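Local coordinates for RNase NGR3 (Nicotiana glutinosa, PDB 1VD3), which probably cleaves RNA as an endonuclease of the RNase T2 family, here holding the nucleotide 2'-UMP in its active site, at residues 92-97 with 111-116. Residues are numbered along the deposited sequence; the frame is centred on the assembly and turned at random.
With U2P (phosphoric acid mono-[2-(2,4-dioxo-3,4-dihydro-2H-pyrimidin-1-yl)-4-hydroxy-5-hydroxymethyl-tetrahydro-furan-3-yl] ester), chain B.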
loop_
_atom_site.group_PDB
_atom_site.type_symbol
_atom_site.label_atom_id
_atom_site.label_comp_id
_atom_site.label_asym_id
_atom_site.label_seq_id
_atom_site.Cartn_x
_atom_site.Cartn_y
_atom_site.Cartn_z
ATOM N N ARG A 92 -6.700 4.854 14.239
ATOM C CA ARG A 92 -7.939 4.183 13.856
ATOM C C ARG A 92 -7.684 3.288 12.652
ATOM O O ARG A 92 -8.110 2.133 12.616
ATOM C CB ARG A 92 -9.030 5.201 13.496
ATOM C CG ARG A 92 -10.281 4.550 12.908
ATOM C CD ARG A 92 -11.305 5.559 12.396
ATOM N NE ARG A 92 -12.002 6.259 13.472
ATOM C CZ ARG A 92 -13.013 7.104 13.279
ATOM N NH1 ARG A 92 -13.445 7.355 12.050
ATOM N NH2 ARG A 92 -13.591 7.702 14.314
ATOM N N PHE A 93 -6.989 3.841 11.663
ATOM C CA PHE A 93 -6.669 3.114 10.443
ATOM C C PHE A 93 -5.778 1.908 10.744
ATOM O O PHE A 93 -5.999 0.818 10.215
ATOM C CB PHE A 93 -5.987 4.064 9.454
ATOM C CG PHE A 93 -5.666 3.441 8.123
ATOM C CD1 PHE A 93 -6.526 2.515 7.539
ATOM C CD2 PHE A 93 -4.522 3.821 7.429
ATOM C CE1 PHE A 93 -6.249 1.975 6.279
ATOM C CE2 PHE A 93 -4.235 3.289 6.172
ATOM C CZ PHE A 93 -5.103 2.364 5.595
ATOM N N TRP A 94 -4.781 2.098 11.599
ATOM C CA TRP A 94 -3.885 1.001 11.955
ATOM C C TRP A 94 -4.641 -0.052 12.746
ATOM O O TRP A 94 -4.391 -1.250 12.604
ATOM C CB TRP A 94 -2.697 1.506 12.777
ATOM C CG TRP A 94 -1.891 2.543 12.063
ATOM C CD1 TRP A 94 -1.636 2.601 10.721
ATOM C CD2 TRP A 94 -1.235 3.673 12.645
ATOM N NE1 TRP A 94 -0.870 3.701 10.431
ATOM C CE2 TRP A 94 -0.607 4.378 11.593
ATOM C CE3 TRP A 94 -1.114 4.160 13.954
ATOM C CZ2 TRP A 94 0.128 5.546 11.808
ATOM C CZ3 TRP A 94 -0.381 5.322 14.168
ATOM C CH2 TRP A 94 0.229 6.002 13.098
ATOM N N SER A 95 -5.564 0.397 13.589
ATOM C CA SER A 95 -6.355 -0.530 14.382
ATOM C C SER A 95 -7.203 -1.365 13.433
ATOM O O SER A 95 -7.293 -2.585 13.567
ATOM C CB SER A 95 -7.259 0.232 15.347
ATOM O OG SER A 95 -8.124 -0.660 16.023
ATOM N N HIS A 96 -7.822 -0.687 12.471
ATOM C CA HIS A 96 -8.665 -1.335 11.481
ATOM C C HIS A 96 -7.910 -2.391 10.678
ATOM O O HIS A 96 -8.396 -3.506 10.505
ATOM C CB HIS A 96 -9.240 -0.293 10.521
ATOM C CG HIS A 96 -9.861 -0.886 9.296
ATOM N ND1 HIS A 96 -11.032 -1.613 9.332
ATOM C CD2 HIS A 96 -9.461 -0.878 8.003
ATOM C CE1 HIS A 96 -11.327 -2.029 8.113
ATOM N NE2 HIS A 96 -10.389 -1.595 7.288
ATOM N N GLU A 97 -6.735 -2.032 10.168
ATOM C CA GLU A 97 -5.942 -2.971 9.384
ATOM C C GLU A 97 -5.481 -4.142 10.247
ATOM O O GLU A 97 -5.465 -5.286 9.792
ATOM C CB GLU A 97 -4.741 -2.259 8.753
ATOM C CG GLU A 97 -5.133 -1.283 7.644
ATOM C CD GLU A 97 -5.776 -1.975 6.447
ATOM O OE1 GLU A 97 -6.836 -1.505 5.977
ATOM O OE2 GLU A 97 -5.216 -2.982 5.965
ATOM N N ALA A 111 5.386 -7.541 14.921
ATOM C CA ALA A 111 5.971 -8.179 13.745
ATOM C C ALA A 111 5.193 -7.792 12.498
ATOM O O ALA A 111 5.773 -7.605 11.428
ATOM C CB ALA A 111 5.966 -9.700 13.912
ATOM N N TYR A 112 3.875 -7.682 12.649
ATOM C CA TYR A 112 2.995 -7.311 11.544
ATOM C C TYR A 112 3.325 -5.910 11.037
ATOM O O TYR A 112 3.514 -5.689 9.841
ATOM C CB TYR A 112 1.529 -7.351 12.000
ATOM C CG TYR A 112 0.535 -6.962 10.923
ATOM C CD1 TYR A 112 0.239 -7.829 9.866
ATOM C CD2 TYR A 112 -0.088 -5.719 10.949
ATOM C CE1 TYR A 112 -0.656 -7.459 8.861
ATOM C CE2 TYR A 112 -0.980 -5.338 9.952
ATOM C CZ TYR A 112 -1.257 -6.211 8.910
ATOM O OH TYR A 112 -2.120 -5.822 7.917
ATOM N N PHE A 113 3.380 -4.948 11.947
ATOM C CA PHE A 113 3.681 -3.590 11.519
ATOM C C PHE A 113 5.123 -3.417 11.042
ATOM O O PHE A 113 5.381 -2.689 10.082
ATOM C CB PHE A 113 3.332 -2.603 12.635
ATOM C CG PHE A 113 1.854 -2.433 12.823
ATOM C CD1 PHE A 113 1.158 -3.198 13.751
ATOM C CD2 PHE A 113 1.142 -1.549 12.015
ATOM C CE1 PHE A 113 -0.234 -3.086 13.870
ATOM C CE2 PHE A 113 -0.246 -1.431 12.125
ATOM C CZ PHE A 113 -0.933 -2.204 13.056
ATOM N N GLN A 114 6.059 -4.109 11.684
ATOM C CA GLN A 114 7.460 -4.012 11.283
ATOM C C GLN A 114 7.620 -4.588 9.875
ATOM O O GLN A 114 8.354 -4.051 9.055
ATOM C CB GLN A 114 8.350 -4.782 12.258
ATOM C CG GLN A 114 9.832 -4.605 11.993
ATOM C CD GLN A 114 10.313 -3.205 12.321
ATOM O OE1 GLN A 114 10.269 -2.778 13.475
ATOM N NE2 GLN A 114 10.775 -2.481 11.307
ATOM N N ALA A 115 6.921 -5.683 9.607
ATOM C CA ALA A 115 6.971 -6.315 8.295
ATOM C C ALA A 115 6.529 -5.320 7.225
ATOM O O ALA A 115 7.198 -5.156 6.211
ATOM C CB ALA A 115 6.066 -7.547 8.271
ATOM N N ALA A 116 5.398 -4.658 7.458
ATOM C CA ALA A 116 4.880 -3.682 6.507
ATOM C C ALA A 116 5.915 -2.591 6.255
ATOM O O ALA A 116 6.191 -2.226 5.108
ATOM C CB ALA A 116 3.591 -3.066 7.038
HETATM O "O5'" U2P B . -11.258 -1.312 -2.607
HETATM C "C5'" U2P B . -11.529 -2.581 -1.963
HETATM C "C4'" U2P B . -11.253 -2.473 -0.456
HETATM O "O4'" U2P B . -11.514 -3.806 0.192
HETATM C "C1'" U2P B . -10.334 -4.445 0.906
HETATM N N1 U2P B . -9.818 -5.763 0.332
HETATM C C6 U2P B . -9.835 -5.822 -1.040
HETATM C C5 U2P B . -9.180 -6.854 -1.763
HETATM C C4 U2P B . -8.500 -7.919 -0.992
HETATM O O4 U2P B . -7.826 -8.790 -1.532
HETATM N N3 U2P B . -8.675 -7.865 0.427
HETATM C C2 U2P B . -9.334 -6.842 1.149
HETATM O O2 U2P B . -9.451 -6.921 2.355
HETATM C "C2'" U2P B . -9.430 -3.204 1.076
HETATM O "O2'" U2P B . -9.782 -2.413 2.251
HETATM P P U2P B . -9.408 -2.713 3.749
HETATM O O1P U2P B . -9.850 -2.108 4.980
HETATM O O2P U2P B . -9.136 -4.176 3.896
HETATM O O3P U2P B . -8.069 -2.149 3.792
HETATM C "C3'" U2P B . -9.743 -2.328 -0.149
HETATM O "O3'" U2P B . -9.425 -0.929 0.193
#
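U2P O1P, a phosphate oxygen of the bound nucleotide, takes the NE2 N-H of H96 and lies 3.2 Å from E97 OE1, the two residues following each other on helix 91-102. The N-H of H96 points at O1P with an angle of 160°; the modelled separation of H96 NE2 and U2P O1P, 2.4 Å, is very short and its exact value doubtful. The phosphate oxygen lies at the imidazole edge, near the ring plane, where the first torsion of H96 brings the ring by setting CG opposite the backbone N (chi1 167°). With alanine in place of H96, O1P would probably lose this donor and the phosphate would be held less firmly, although H43, K100 and H101 also bond to the ligand. E97 OE1 is 2.6 Å from U2P O3P, while its other oxygen, OE2, accepts a hydrogen bond from W46 NE1 on strand 41-48. H96, E97, K100 and H101 belong to the HExxKHG active-site segment (CAS II) of the RNase T2 family, in which E97 and H101 are predicted catalytic residues.

Helix 109-123 packs behind this helix through two aromatic side chains. F113 comes in edge first: its CZ is 3.6 Å from W94 O, which lies at the ring edge in the plane of the phenyl group, and its CE2 lies 3.9 Å from W94 CB. A chi1 of -72° sets F113 CG opposite its own carbonyl carbon and sends the ring across to helix 91-102. Y112 CD2 sits 3.9 Å above one face of the F113 ring, offset toward the rim. The Y112 hydroxyl ends 3.9 Å from E97 O, but its hydrogen bond goes to L45 O on strand 41-48. The W94 indole turns away from helix 109-123 and packs on helix 73-79; its NE1 donates to W80 O, and its ring meets that of W80, just past the helix, edge-to-face.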